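Hydroxyethylphosphonate dioxygenase (Streptomyces albus, PDB 6B9R) probably cleaves the carbon-carbon bond of 2-hydroxyethylphosphonate with dioxygen at a mononuclear iron, giving hydroxymethylphosphonate and formate. Local coordinates at residues A[327-332]-A[346-351]; A[374-379]-A[405-410]; A[363-368]-A[416-421]; A[86-91]-A[388-393]; A[179-184]-A[308-313]. All coordinates share one frame; numbering follows the deposited sequence.

Contact 1. Residues A[327-332]-A[346-351]; sequences AYRFTQ and AVDVLT
The F330 ring meets V347 at its edge: V347 CG2 lies in the ring plane, 3.8 Å from F330 CD1, while V347 CG1 comes obliquely to F330 CE1 at 3.7 Å. The Y328 ring has A327 CB over the centre of one face, 4.0 Å above the plane. V349 CA and D348 O sit at its edge, and V347 CG1 and T351 CG2 approach it obliquely. Strands 328-332 and 346-349 are the arms of an antiparallel beta hairpin in a seven-stranded sheet, consistent with a cupin-type fold. The pairs R329-D348 and T331-A346 are hydrogen-bonded and alternate with the non-hydrogen-bonded pairs Y328-V349 and F330-V347, so rings and valines share one face, the charged pair the other. There R329 sets CG anti to its backbone N (chi1 -159°) and bends at chi2 and chi3. R329 NH2 makes a salt bridge with D348 OD2 at 2.8 Å, nearly along the C-O axis of that oxygen, and R329 NE adds a weak bond to it at 3.2 Å. Guanidinium and carboxylate planes stand 47° apart, and both nitrogens use the one oxygen. The Y328 hydroxyl bonds to A356 O and to L406 N; the F330 ring meets W318 and packs on L250 of the second subunit. A327 and Y328 form a classic beta bulge opposite Y320. From within the bulge, A327 O accepts both L350 N (2.8 Å) and T351 N (3.1 Å), the latter on a lone pair, and T351 CG2 rests 3.6 Å from A327 CB.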
# COMPACT_ATOMS: atom_id res chain seq x y z
N ALA A 327 20.54 5.72 -28.83
CA ALA A 327 19.33 6.49 -29.09
C ALA A 327 19.10 7.56 -28.04
O ALA A 327 18.56 8.62 -28.35
CB ALA A 327 18.11 5.56 -29.15
N TYR A 328 19.48 7.27 -26.80
CA TYR A 328 19.30 8.20 -25.69
C TYR A 328 20.56 8.20 -24.86
O TYR A 328 21.27 7.19 -24.79
CB TYR A 328 18.12 7.79 -24.76
CG TYR A 328 16.89 7.34 -25.49
CD1 TYR A 328 16.17 8.22 -26.28
CD2 TYR A 328 16.43 6.03 -25.37
CE1 TYR A 328 15.03 7.79 -26.96
CE2 TYR A 328 15.29 5.60 -26.03
CZ TYR A 328 14.59 6.49 -26.81
OH TYR A 328 13.47 6.07 -27.47
N ARG A 329 20.83 9.32 -24.21
CA ARG A 329 21.88 9.39 -23.20
C ARG A 329 21.21 9.78 -21.89
O ARG A 329 20.54 10.81 -21.83
CB ARG A 329 22.98 10.37 -23.59
CG ARG A 329 24.31 10.13 -22.86
CD ARG A 329 24.30 10.74 -21.46
NE ARG A 329 24.11 12.18 -21.53
CZ ARG A 329 25.08 13.08 -21.68
NH1 ARG A 329 26.36 12.71 -21.78
NH2 ARG A 329 24.77 14.37 -21.73
N PHE A 330 21.35 8.94 -20.88
CA PHE A 330 20.71 9.18 -19.60
C PHE A 330 21.71 9.74 -18.60
O PHE A 330 22.88 9.35 -18.59
CB PHE A 330 20.11 7.90 -19.02
CG PHE A 330 19.05 7.25 -19.87
CD1 PHE A 330 17.90 7.94 -20.23
CD2 PHE A 330 19.18 5.93 -20.25
CE1 PHE A 330 16.91 7.31 -21.00
CE2 PHE A 330 18.20 5.31 -21.01
CZ PHE A 330 17.07 6.00 -21.39
N THR A 331 21.22 10.63 -17.73
CA THR A 331 21.96 11.12 -16.58
C THR A 331 21.12 10.85 -15.33
O THR A 331 19.94 11.20 -15.30
CB THR A 331 22.26 12.62 -16.69
OG1 THR A 331 23.02 12.87 -17.88
CG2 THR A 331 23.07 13.10 -15.49
N GLN A 332 21.72 10.20 -14.34
CA GLN A 332 21.00 9.83 -13.12
C GLN A 332 20.93 11.03 -12.17
O GLN A 332 21.96 11.60 -11.80
CB GLN A 332 21.69 8.65 -12.44
CG GLN A 332 21.13 8.28 -11.05
CD GLN A 332 22.02 7.29 -10.29
OE1 GLN A 332 22.52 6.32 -10.87
NE2 GLN A 332 22.24 7.55 -9.00
N ALA A 346 17.78 12.83 -16.46
CA ALA A 346 17.85 13.73 -17.60
C ALA A 346 18.07 12.86 -18.83
O ALA A 346 18.94 11.98 -18.83
CB ALA A 346 18.98 14.75 -17.44
N VAL A 347 17.27 13.07 -19.87
CA VAL A 347 17.28 12.23 -21.05
C VAL A 347 17.64 13.08 -22.25
O VAL A 347 16.86 13.97 -22.64
CB VAL A 347 15.92 11.54 -21.28
CG1 VAL A 347 16.00 10.62 -22.50
CG2 VAL A 347 15.47 10.79 -20.02
N ASP A 348 18.79 12.82 -22.85
CA ASP A 348 19.12 13.40 -24.14
C ASP A 348 18.58 12.47 -25.21
O ASP A 348 19.01 11.31 -25.30
CB ASP A 348 20.63 13.60 -24.31
CG ASP A 348 21.16 14.68 -23.40
OD1 ASP A 348 20.51 15.73 -23.29
OD2 ASP A 348 22.23 14.47 -22.79
N VAL A 349 17.63 12.96 -25.99
CA VAL A 349 17.03 12.17 -27.06
C VAL A 349 17.86 12.42 -28.31
O VAL A 349 17.88 13.54 -28.84
CB VAL A 349 15.56 12.53 -27.28
CG1 VAL A 349 14.98 11.68 -28.42
CG2 VAL A 349 14.77 12.31 -25.99
N LEU A 350 18.57 11.39 -28.76
CA LEU A 350 19.54 11.52 -29.84
C LEU A 350 19.00 11.02 -31.17
O LEU A 350 19.35 11.58 -32.22
CB LEU A 350 20.82 10.75 -29.50
CG LEU A 350 21.45 11.12 -28.14
CD1 LEU A 350 22.60 10.19 -27.81
CD2 LEU A 350 21.88 12.58 -28.13
N THR A 351 18.17 9.99 -31.15
CA THR A 351 17.70 9.39 -32.38
C THR A 351 16.59 10.22 -33.00
O THR A 351 15.74 10.78 -32.31
CB THR A 351 17.22 7.96 -32.13
OG1 THR A 351 16.70 7.40 -33.35
CG2 THR A 351 16.15 7.92 -31.05

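Contact 2. Residues A[374-379]-A[405-410]; sequences PVSVRW and SLSAEK
S376, V377 and R378 pair with S407, L406 and S405 in a small antiparallel sheet whose middle strand, 375-381, runs between 384-390 and 403-407. S376-S407 and R378-S405 are hydrogen-bonded pairs, and the R378 side chain reaches from its own pair back to S407. Its CG stands anti to the carbonyl carbon (chi1 -58°) and the chain is extended from CG to NE. R378 NH1 then donates to S407 OG at 3.1 Å, fairly straight (155°), with the hydroxyl in the guanidinium plane. A water in the same plane accepts from R378 NH1 at 2.8 Å and donates to S376 O at 3.3 Å. It is also hydrogen-bonded to S405 OG (3.0 Å). The opposite face is apolar and gives the sheet its place in the fold: V377 packs on L86 and M88 of strand 86-89, and L406 on L414 of strand 412-419, so the small sheet is layered against members of the seven-stranded sheet. On this face V377 CG2 and L406 CD2 lie side by side, 3.8 Å apart. V375 and L406 cross obliquely, with V375 CG1 3.9 Å from L406 CB. Past the paired residues, A408 CB approaches P374 O to 3.5 Å.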
# COMPACT_ATOMS: atom_id res chain seq x y z
N PRO A 374 11.31 19.94 -30.24
CA PRO A 374 10.21 19.07 -29.80
C PRO A 374 10.65 17.61 -29.80
O PRO A 374 11.59 17.21 -30.48
CB PRO A 374 9.12 19.32 -30.85
CG PRO A 374 9.49 20.59 -31.53
CD PRO A 374 11.00 20.63 -31.50
N VAL A 375 9.94 16.81 -29.01
CA VAL A 375 10.18 15.37 -28.92
C VAL A 375 8.93 14.66 -29.43
O VAL A 375 7.82 14.89 -28.91
CB VAL A 375 10.50 14.93 -27.48
CG1 VAL A 375 10.72 13.41 -27.42
CG2 VAL A 375 11.71 15.67 -26.94
N SER A 376 9.09 13.81 -30.43
CA SER A 376 7.97 12.99 -30.90
C SER A 376 7.88 11.74 -30.03
O SER A 376 8.89 11.09 -29.75
CB SER A 376 8.15 12.61 -32.38
OG SER A 376 7.93 13.73 -33.24
N VAL A 377 6.66 11.40 -29.61
CA VAL A 377 6.42 10.26 -28.74
C VAL A 377 5.48 9.31 -29.46
O VAL A 377 4.48 9.74 -30.05
CB VAL A 377 5.82 10.69 -27.38
CG1 VAL A 377 5.75 9.50 -26.43
CG2 VAL A 377 6.63 11.84 -26.77
N ARG A 378 5.81 8.02 -29.43
CA ARG A 378 4.97 7.00 -30.05
C ARG A 378 4.74 5.90 -29.03
O ARG A 378 5.69 5.43 -28.40
CB ARG A 378 5.62 6.46 -31.33
CG ARG A 378 5.89 7.56 -32.34
CD ARG A 378 6.57 7.04 -33.59
NE ARG A 378 6.71 8.08 -34.61
CZ ARG A 378 7.68 8.99 -34.63
NH1 ARG A 378 8.61 9.01 -33.68
NH2 ARG A 378 7.71 9.89 -35.60
N TRP A 379 3.49 5.51 -28.83
CA TRP A 379 3.24 4.57 -27.75
C TRP A 379 2.08 3.67 -28.13
O TRP A 379 1.34 3.93 -29.08
CB TRP A 379 3.00 5.32 -26.43
CG TRP A 379 1.68 6.02 -26.27
CD1 TRP A 379 0.57 5.53 -25.64
CD2 TRP A 379 1.34 7.35 -26.69
NE1 TRP A 379 -0.44 6.46 -25.66
CE2 TRP A 379 -0.00 7.58 -26.30
CE3 TRP A 379 2.03 8.36 -27.38
CZ2 TRP A 379 -0.67 8.78 -26.57
CZ3 TRP A 379 1.36 9.56 -27.65
CH2 TRP A 379 0.02 9.75 -27.24
N SER A 405 8.41 5.13 -27.39
CA SER A 405 9.70 5.57 -27.88
C SER A 405 9.68 7.09 -28.02
O SER A 405 8.62 7.71 -28.15
CB SER A 405 10.03 4.93 -29.23
OG SER A 405 9.10 5.34 -30.21
N LEU A 406 10.87 7.67 -28.00
CA LEU A 406 11.07 9.10 -28.15
C LEU A 406 11.99 9.35 -29.34
O LEU A 406 12.88 8.55 -29.61
CB LEU A 406 11.69 9.71 -26.90
CG LEU A 406 11.01 9.29 -25.60
CD1 LEU A 406 11.89 9.68 -24.41
CD2 LEU A 406 9.64 9.96 -25.51
N SER A 407 11.76 10.45 -30.04
CA SER A 407 12.66 10.83 -31.13
C SER A 407 12.63 12.34 -31.30
O SER A 407 11.73 13.02 -30.82
CB SER A 407 12.28 10.13 -32.44
OG SER A 407 11.10 10.69 -32.98
N ALA A 408 13.64 12.86 -31.99
CA ALA A 408 13.71 14.29 -32.21
C ALA A 408 14.52 14.54 -33.46
O ALA A 408 15.43 13.78 -33.79
CB ALA A 408 14.33 15.02 -31.01
N GLU A 409 14.17 15.62 -34.18
CA GLU A 409 14.89 15.91 -35.41
C GLU A 409 16.32 16.33 -35.14
O GLU A 409 17.19 16.15 -36.00
CB GLU A 409 14.15 16.97 -36.22
CG GLU A 409 12.82 16.49 -36.79
CD GLU A 409 12.32 17.38 -37.92
OE1 GLU A 409 13.16 17.97 -38.63
OE2 GLU A 409 11.09 17.49 -38.08
N LYS A 410 16.58 16.91 -33.97
CA LYS A 410 17.93 17.20 -33.50
C LYS A 410 17.96 16.88 -32.01
O LYS A 410 16.92 16.94 -31.35
CB LYS A 410 18.34 18.66 -33.71
CG LYS A 410 18.49 19.07 -35.17
O HOH W 1 12.02 17.35 -32.92
O HOH W 2 9.30 8.18 -31.15

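Contact 3. Residues A[363-368]-A[416-421]; sequences QHQYLY and MLRIGG
R418 grips Q365 side-on, with two nitrogens on one oxygen: Q365 OE1 takes R418 NE at 2.9 Å and R418 NH2 at 3.0 Å. The oxygen lies in the guanidinium plane, whereas both donors stand above the amide plane on the same face; the two planes are 88° apart. Q365 is extended beyond CG, and R418 is bent at chi3 (115°), away from the staggered values, which places NE beside Q365 OE1. Q363 crosses R418 at about a right angle, its CD 3.6 Å from R418 CB; its OE1 bonds to T361 OG1 and its NE2 to H341 O. R418 NH1 donates to A247 O and A248 O of the second subunit, so an alanine at R418 would probably leave Q365 OE1 without its two donors and those carbonyls without this link between subunits. M416 bends at chi3 (-80°), and its CE reaches Q365 OE1 at 3.4 Å and L367 CD2 at 3.7 Å. Strands 364-368 and 416-419 are antiparallel neighbours in the middle of the seven-stranded sheet. The face bearing H364, Y366, L417 and I419 turns to strand 202-208 of the other large sheet: Y366 and L417 both pack on L206, and I419 on Y208. I419 CG1 lies 4.0 Å from H364 CB. The H364 ring turns its edge to G421, with CD2 3.5 Å from G421 CA; a CB on G421 would collide with H364 NE2. H364 NE2 bonds to E219 OE1 of the second subunit and H364 ND1 to Y397 OH.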
# COMPACT_ATOMS: atom_id res chain seq x y z
N GLN A 363 6.47 1.60 -13.05
CA GLN A 363 6.37 2.94 -12.49
C GLN A 363 5.44 3.81 -13.32
O GLN A 363 5.33 3.64 -14.53
CB GLN A 363 7.76 3.60 -12.46
CG GLN A 363 8.77 2.89 -11.60
CD GLN A 363 10.17 3.17 -12.07
OE1 GLN A 363 10.52 2.87 -13.22
NE2 GLN A 363 10.97 3.77 -11.22
N HIS A 364 4.78 4.76 -12.64
CA HIS A 364 4.25 5.94 -13.33
C HIS A 364 5.41 6.73 -13.91
O HIS A 364 6.51 6.73 -13.36
CB HIS A 364 3.49 6.84 -12.36
CG HIS A 364 2.29 6.20 -11.72
ND1 HIS A 364 1.04 6.23 -12.29
CD2 HIS A 364 2.16 5.54 -10.55
CE1 HIS A 364 0.18 5.61 -11.51
NE2 HIS A 364 0.84 5.17 -10.45
N GLN A 365 5.17 7.47 -14.99
CA GLN A 365 6.22 8.34 -15.52
C GLN A 365 5.69 9.74 -15.79
O GLN A 365 4.55 9.92 -16.23
CB GLN A 365 6.83 7.77 -16.81
CG GLN A 365 7.38 6.37 -16.61
CD GLN A 365 8.10 5.86 -17.82
OE1 GLN A 365 9.17 6.37 -18.18
NE2 GLN A 365 7.54 4.83 -18.45
N TYR A 366 6.55 10.73 -15.54
CA TYR A 366 6.30 12.13 -15.83
C TYR A 366 7.44 12.63 -16.72
O TYR A 366 8.61 12.36 -16.44
CB TYR A 366 6.22 12.94 -14.52
CG TYR A 366 6.33 14.44 -14.69
CD1 TYR A 366 7.58 15.06 -14.71
CD2 TYR A 366 5.20 15.23 -14.80
CE1 TYR A 366 7.70 16.42 -14.87
CE2 TYR A 366 5.30 16.60 -14.97
CZ TYR A 366 6.57 17.19 -15.00
OH TYR A 366 6.70 18.56 -15.15
N LEU A 367 7.09 13.36 -17.78
CA LEU A 367 8.08 13.88 -18.71
C LEU A 367 7.91 15.39 -18.81
O LEU A 367 6.79 15.90 -18.74
CB LEU A 367 7.92 13.26 -20.10
CG LEU A 367 7.85 11.73 -20.22
CD1 LEU A 367 7.66 11.34 -21.69
CD2 LEU A 367 9.12 11.09 -19.66
N TYR A 368 9.02 16.10 -18.98
CA TYR A 368 8.98 17.54 -19.17
C TYR A 368 10.09 17.91 -20.15
O TYR A 368 11.23 17.51 -19.94
CB TYR A 368 9.15 18.30 -17.84
CG TYR A 368 9.17 19.80 -18.00
CD1 TYR A 368 8.00 20.54 -17.96
CD2 TYR A 368 10.37 20.49 -18.22
CE1 TYR A 368 8.01 21.92 -18.14
CE2 TYR A 368 10.39 21.86 -18.38
CZ TYR A 368 9.20 22.57 -18.34
OH TYR A 368 9.24 23.95 -18.51
N MET A 416 12.74 13.29 -16.79
CA MET A 416 11.89 12.13 -16.54
C MET A 416 11.90 11.79 -15.06
O MET A 416 12.97 11.60 -14.46
CB MET A 416 12.34 10.92 -17.38
CG MET A 416 11.69 9.57 -17.01
SD MET A 416 12.43 8.18 -17.93
CE MET A 416 11.60 8.30 -19.50
N LEU A 417 10.72 11.72 -14.46
CA LEU A 417 10.58 11.26 -13.08
C LEU A 417 9.62 10.08 -13.08
O LEU A 417 8.48 10.22 -13.53
CB LEU A 417 10.04 12.36 -12.16
CG LEU A 417 9.87 11.85 -10.72
CD1 LEU A 417 11.22 11.47 -10.08
CD2 LEU A 417 9.15 12.85 -9.84
N ARG A 418 10.09 8.94 -12.59
CA ARG A 418 9.32 7.71 -12.52
C ARG A 418 9.15 7.36 -11.05
O ARG A 418 10.11 7.43 -10.28
CB ARG A 418 10.04 6.57 -13.24
CG ARG A 418 10.77 7.01 -14.50
CD ARG A 418 11.63 5.88 -15.04
NE ARG A 418 11.16 5.44 -16.34
CZ ARG A 418 11.44 4.24 -16.86
NH1 ARG A 418 12.15 3.36 -16.16
NH2 ARG A 418 10.98 3.93 -18.06
N ILE A 419 7.92 7.02 -10.65
CA ILE A 419 7.63 6.74 -9.24
C ILE A 419 6.78 5.48 -9.16
O ILE A 419 6.03 5.15 -10.08
CB ILE A 419 6.91 7.92 -8.54
CG1 ILE A 419 5.54 8.18 -9.19
CG2 ILE A 419 7.76 9.20 -8.61
CD1 ILE A 419 4.68 9.17 -8.41
N GLY A 420 6.90 4.78 -8.03
CA GLY A 420 6.03 3.65 -7.79
C GLY A 420 4.61 4.12 -7.50
O GLY A 420 4.39 5.16 -6.88
N GLY A 421 3.64 3.34 -7.97
CA GLY A 421 2.26 3.58 -7.67
C GLY A 421 1.80 2.71 -6.53
O GLY A 421 2.60 2.13 -5.79

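Contact 4. Residues A[86-91]-A[388-393]; sequences LRMMRV and GRLEPG
Strands 86-89 and 388-390 pass at 42° with their axes 8.4 Å apart at the closest, so it is mostly side chains of M88, R90 and V91 that bridge the gap. M88 lies across L390, its CG 3.6 Å from L390 CD2. Extended beyond CG, it carries CE to 3.6 Å from G388 C, where a CB on G388 would run into that methyl. R90, bent at chi2 (-60°), lays one guanidinium face over M88 CB, which sits 4.0 Å from the plane, over its centre. R90 NH1 donates to R389 O at 2.8 Å and also makes a salt bridge with D394. A water accepts from R90 NH2 at 3.2 Å and from R389 N at 2.9 Å, a second link between the segments. V91 CG2 presses on P392 O and G393 C, and a CB on G393 would clash with V91 CG2. Strand 86-89 is an outermost strand of the large sheet, beside 395-398; strand 384-390 is an edge strand of the three-stranded sheet, next to 375-381. R90 occupies the N-cap of helix 91-96, and V91 N at the start of that helix bonds to D394 OD1.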
# COMPACT_ATOMS: atom_id res chain seq x y z
N LEU A 86 -1.21 7.65 -22.07
CA LEU A 86 -0.26 8.76 -22.00
C LEU A 86 -1.07 10.01 -22.31
O LEU A 86 -1.95 9.98 -23.17
CB LEU A 86 0.90 8.57 -23.00
CG LEU A 86 2.10 9.54 -22.97
CD1 LEU A 86 3.41 8.86 -23.43
CD2 LEU A 86 1.83 10.78 -23.84
N ARG A 87 -0.81 11.09 -21.59
CA ARG A 87 -1.48 12.35 -21.89
C ARG A 87 -0.48 13.49 -21.79
O ARG A 87 0.34 13.53 -20.87
CB ARG A 87 -2.66 12.60 -20.95
CG ARG A 87 -3.33 13.95 -21.17
CD ARG A 87 -4.61 14.12 -20.33
NE ARG A 87 -4.58 13.38 -19.06
CZ ARG A 87 -3.96 13.78 -17.95
NH1 ARG A 87 -3.29 14.92 -17.92
NH2 ARG A 87 -4.01 13.02 -16.87
N MET A 88 -0.55 14.41 -22.75
CA MET A 88 0.33 15.56 -22.78
C MET A 88 -0.39 16.78 -22.24
O MET A 88 -1.61 16.91 -22.36
CB MET A 88 0.83 15.85 -24.20
CG MET A 88 1.47 14.63 -24.84
SD MET A 88 2.00 14.88 -26.54
CE MET A 88 2.84 13.32 -26.76
N MET A 89 0.38 17.68 -21.64
CA MET A 89 -0.09 18.99 -21.23
C MET A 89 0.76 20.05 -21.90
O MET A 89 1.98 19.90 -22.01
CB MET A 89 -0.02 19.12 -19.71
CG MET A 89 -0.61 20.42 -19.21
SD MET A 89 -0.57 20.48 -17.41
CE MET A 89 -1.36 22.07 -17.17
N ARG A 90 0.12 21.13 -22.37
CA ARG A 90 0.81 22.13 -23.18
C ARG A 90 1.22 23.33 -22.34
O ARG A 90 0.56 23.69 -21.36
CB ARG A 90 -0.08 22.61 -24.33
CG ARG A 90 -0.68 21.50 -25.19
CD ARG A 90 0.40 20.65 -25.84
NE ARG A 90 -0.17 19.57 -26.63
CZ ARG A 90 0.55 18.63 -27.23
NH1 ARG A 90 1.87 18.65 -27.11
NH2 ARG A 90 -0.04 17.68 -27.94
N VAL A 91 2.29 23.99 -22.77
CA VAL A 91 2.77 25.25 -22.21
C VAL A 91 1.63 26.22 -21.95
O VAL A 91 1.55 26.83 -20.88
CB VAL A 91 3.81 25.90 -23.13
CG1 VAL A 91 4.10 27.33 -22.68
CG2 VAL A 91 5.06 25.09 -23.16
N GLY A 388 2.38 11.52 -30.69
CA GLY A 388 2.19 12.91 -30.33
C GLY A 388 3.53 13.59 -30.29
O GLY A 388 4.58 12.95 -30.41
N ARG A 389 3.50 14.91 -30.13
CA ARG A 389 4.72 15.69 -30.12
C ARG A 389 4.70 16.67 -28.96
O ARG A 389 3.76 17.46 -28.83
CB ARG A 389 4.91 16.45 -31.43
CG ARG A 389 6.36 16.85 -31.63
CD ARG A 389 6.55 17.47 -32.99
NE ARG A 389 6.24 18.90 -32.94
CZ ARG A 389 6.65 19.77 -33.85
NH1 ARG A 389 7.37 19.34 -34.87
NH2 ARG A 389 6.35 21.05 -33.73
N LEU A 390 5.72 16.60 -28.11
CA LEU A 390 5.87 17.52 -26.99
C LEU A 390 6.80 18.65 -27.42
O LEU A 390 7.94 18.40 -27.79
CB LEU A 390 6.45 16.81 -25.77
CG LEU A 390 5.57 15.73 -25.16
CD1 LEU A 390 6.40 14.73 -24.35
CD2 LEU A 390 4.55 16.40 -24.27
N GLU A 391 6.30 19.88 -27.38
CA GLU A 391 7.14 21.04 -27.62
C GLU A 391 7.90 21.38 -26.35
O GLU A 391 7.56 20.89 -25.27
CB GLU A 391 6.29 22.23 -28.06
CG GLU A 391 5.11 21.88 -28.94
CD GLU A 391 5.52 21.48 -30.33
OE1 GLU A 391 6.46 22.09 -30.86
OE2 GLU A 391 4.89 20.55 -30.89
N PRO A 392 8.95 22.20 -26.44
CA PRO A 392 9.63 22.66 -25.23
C PRO A 392 8.67 23.27 -24.22
O PRO A 392 7.82 24.10 -24.56
CB PRO A 392 10.62 23.71 -25.76
CG PRO A 392 10.92 23.25 -27.17
CD PRO A 392 9.64 22.63 -27.68
N GLY A 393 8.78 22.82 -22.97
CA GLY A 393 7.90 23.25 -21.91
C GLY A 393 6.62 22.45 -21.78
O GLY A 393 5.90 22.64 -20.80
O HOH W 3 0.96 16.19 -30.56

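Contact 5. Residues A[179-184]-A[308-313]; sequences GDSVWG and RIQPGR
G179 O comes to 3.5 Å from G312 CA, and a CB on G312 would collide with it; G179 itself has a positive phi that suits glycine. D180 sets CG anti to its carbonyl carbon (chi1 -62°), and its OD1 accepts G312 N at 2.9 Å through the anti lone pair, almost straight (177°). A water donates to the same OD1 and accepts from R313 N, while D180 OD2 takes N177 N. An alanine at D180 would probably leave G312 N and N177 N without their carboxylate, and the turn after Q310 less firmly tied to the loop before S181. S181 exchanges backbone bonds with Q310, and its OG lies 3.6 Å from Q310 CB. That hydroxyl donates to a water which in turn donates to G179 O and Q310 O; S181 OG also accepts A334 N. Strands 181-184 and 308-310 run antiparallel here at the margin of the second seven-stranded sheet, where 307-310 is outermost within the chain. On its other side 181-184 pairs with 152-158, the strand carrying the iron ligand Q153. V182 and I309 form a non-hydrogen-bonded pair with CA atoms 4.3 Å apart; V182 CG2, anti to its backbone N, touches I309 CG1 at 3.7 Å. W183 shares two backbone bonds with R308, the shorter from R308 N to W183 O at 2.7 Å. The indole leads away from R308: its NE1 bonds to Y208 OH, and it meets H339 edge-to-face. R308 folds back on its own strand, NH1 donating to I309 O at 3.2 Å, while its NE bonds to T302 O.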
# COMPACT_ATOMS: atom_id res chain seq x y z
N GLY A 179 20.90 21.59 -14.11
CA GLY A 179 21.22 20.18 -14.12
C GLY A 179 21.49 19.57 -12.76
O GLY A 179 21.59 18.34 -12.67
N ASP A 180 21.62 20.38 -11.71
CA ASP A 180 21.64 19.86 -10.35
C ASP A 180 20.23 19.41 -9.94
O ASP A 180 19.23 19.75 -10.58
CB ASP A 180 22.16 20.91 -9.37
CG ASP A 180 23.60 21.31 -9.66
OD1 ASP A 180 24.33 20.49 -10.22
OD2 ASP A 180 23.98 22.45 -9.32
N SER A 181 20.17 18.65 -8.86
CA SER A 181 18.88 18.14 -8.39
C SER A 181 18.99 17.72 -6.94
O SER A 181 20.08 17.48 -6.42
CB SER A 181 18.40 16.98 -9.27
OG SER A 181 19.31 15.89 -9.21
N VAL A 182 17.84 17.61 -6.28
CA VAL A 182 17.82 17.22 -4.88
C VAL A 182 16.54 16.42 -4.65
O VAL A 182 15.53 16.63 -5.32
CB VAL A 182 17.90 18.45 -3.95
CG1 VAL A 182 16.74 19.39 -4.22
CG2 VAL A 182 17.95 18.03 -2.46
N TRP A 183 16.62 15.47 -3.72
CA TRP A 183 15.49 14.66 -3.29
C TRP A 183 15.33 14.86 -1.79
O TRP A 183 16.32 14.87 -1.06
CB TRP A 183 15.72 13.18 -3.64
CG TRP A 183 14.56 12.25 -3.30
CD1 TRP A 183 13.56 11.83 -4.14
CD2 TRP A 183 14.31 11.62 -2.04
NE1 TRP A 183 12.70 10.98 -3.48
CE2 TRP A 183 13.14 10.84 -2.18
CE3 TRP A 183 14.97 11.64 -0.80
CZ2 TRP A 183 12.62 10.09 -1.14
CZ3 TRP A 183 14.45 10.90 0.24
CH2 TRP A 183 13.29 10.13 0.06
N GLY A 184 14.10 15.04 -1.33
CA GLY A 184 13.87 15.50 0.03
C GLY A 184 12.68 14.82 0.69
O GLY A 184 11.71 14.44 0.04
N ARG A 308 18.93 14.69 -0.25
CA ARG A 308 20.06 14.09 -0.98
C ARG A 308 20.29 14.91 -2.24
O ARG A 308 19.46 14.90 -3.16
CB ARG A 308 19.80 12.61 -1.30
CG ARG A 308 20.77 11.94 -2.30
CD ARG A 308 22.24 12.38 -2.18
NE ARG A 308 22.76 12.34 -0.82
CZ ARG A 308 23.83 13.02 -0.42
NH1 ARG A 308 24.49 13.80 -1.27
NH2 ARG A 308 24.22 12.94 0.83
N ILE A 309 21.42 15.59 -2.30
CA ILE A 309 21.74 16.48 -3.41
C ILE A 309 22.59 15.73 -4.43
O ILE A 309 23.60 15.11 -4.07
CB ILE A 309 22.49 17.73 -2.90
CG1 ILE A 309 21.60 18.51 -1.93
CG2 ILE A 309 22.89 18.60 -4.07
CD1 ILE A 309 22.36 19.57 -1.14
N GLN A 310 22.20 15.80 -5.71
CA GLN A 310 22.99 15.21 -6.79
C GLN A 310 23.58 16.31 -7.66
O GLN A 310 22.84 16.95 -8.43
CB GLN A 310 22.14 14.26 -7.65
CG GLN A 310 22.92 13.63 -8.82
CD GLN A 310 24.14 12.87 -8.33
OE1 GLN A 310 24.01 11.93 -7.54
NE2 GLN A 310 25.32 13.28 -8.75
N PRO A 311 24.87 16.60 -7.57
CA PRO A 311 25.48 17.51 -8.54
C PRO A 311 25.35 16.92 -9.93
O PRO A 311 25.59 15.73 -10.15
CB PRO A 311 26.95 17.60 -8.09
CG PRO A 311 26.96 17.07 -6.67
CD PRO A 311 25.85 16.05 -6.62
N GLY A 312 24.94 17.75 -10.89
CA GLY A 312 24.86 17.28 -12.26
C GLY A 312 26.20 16.89 -12.84
O GLY A 312 26.28 16.00 -13.69
N ARG A 313 27.28 17.52 -12.37
CA ARG A 313 28.60 17.28 -12.95
C ARG A 313 29.10 15.87 -12.68
O ARG A 313 29.75 15.27 -13.54
CB ARG A 313 29.61 18.29 -12.39
CG ARG A 313 30.91 18.38 -13.18
CD ARG A 313 31.92 19.22 -12.41
NE ARG A 313 32.55 18.47 -11.33
CZ ARG A 313 32.90 18.98 -10.15
NH1 ARG A 313 32.67 20.26 -9.88
NH2 ARG A 313 33.49 18.21 -9.24
O HOH W 4 21.44 16.16 -10.73
O HOH W 5 27.04 19.97 -10.66

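Contacts 1, 3 and 4 all reach one seven-stranded sheet, and contact 5 the other. Contacts 1 and 2 touch directly, T351 O lying 3.0 Å from A408 N in a probable hydrogen bond. Contacts 2 and 4 share the small sheet, with V377 N 2.7 Å from G388 O, and their segments alternate along the chain. Contact 2 is nested in the loop closed by contact 3, the centres 17 Å apart. Contacts 1 and 3 both face the second subunit. Contact 5 lies nearest the catalytic centre, the V182 side chain about 9 Å from both iron and 2-hydroxyethylphosphonate; L417 of contact 3 is about 12 Å from iron.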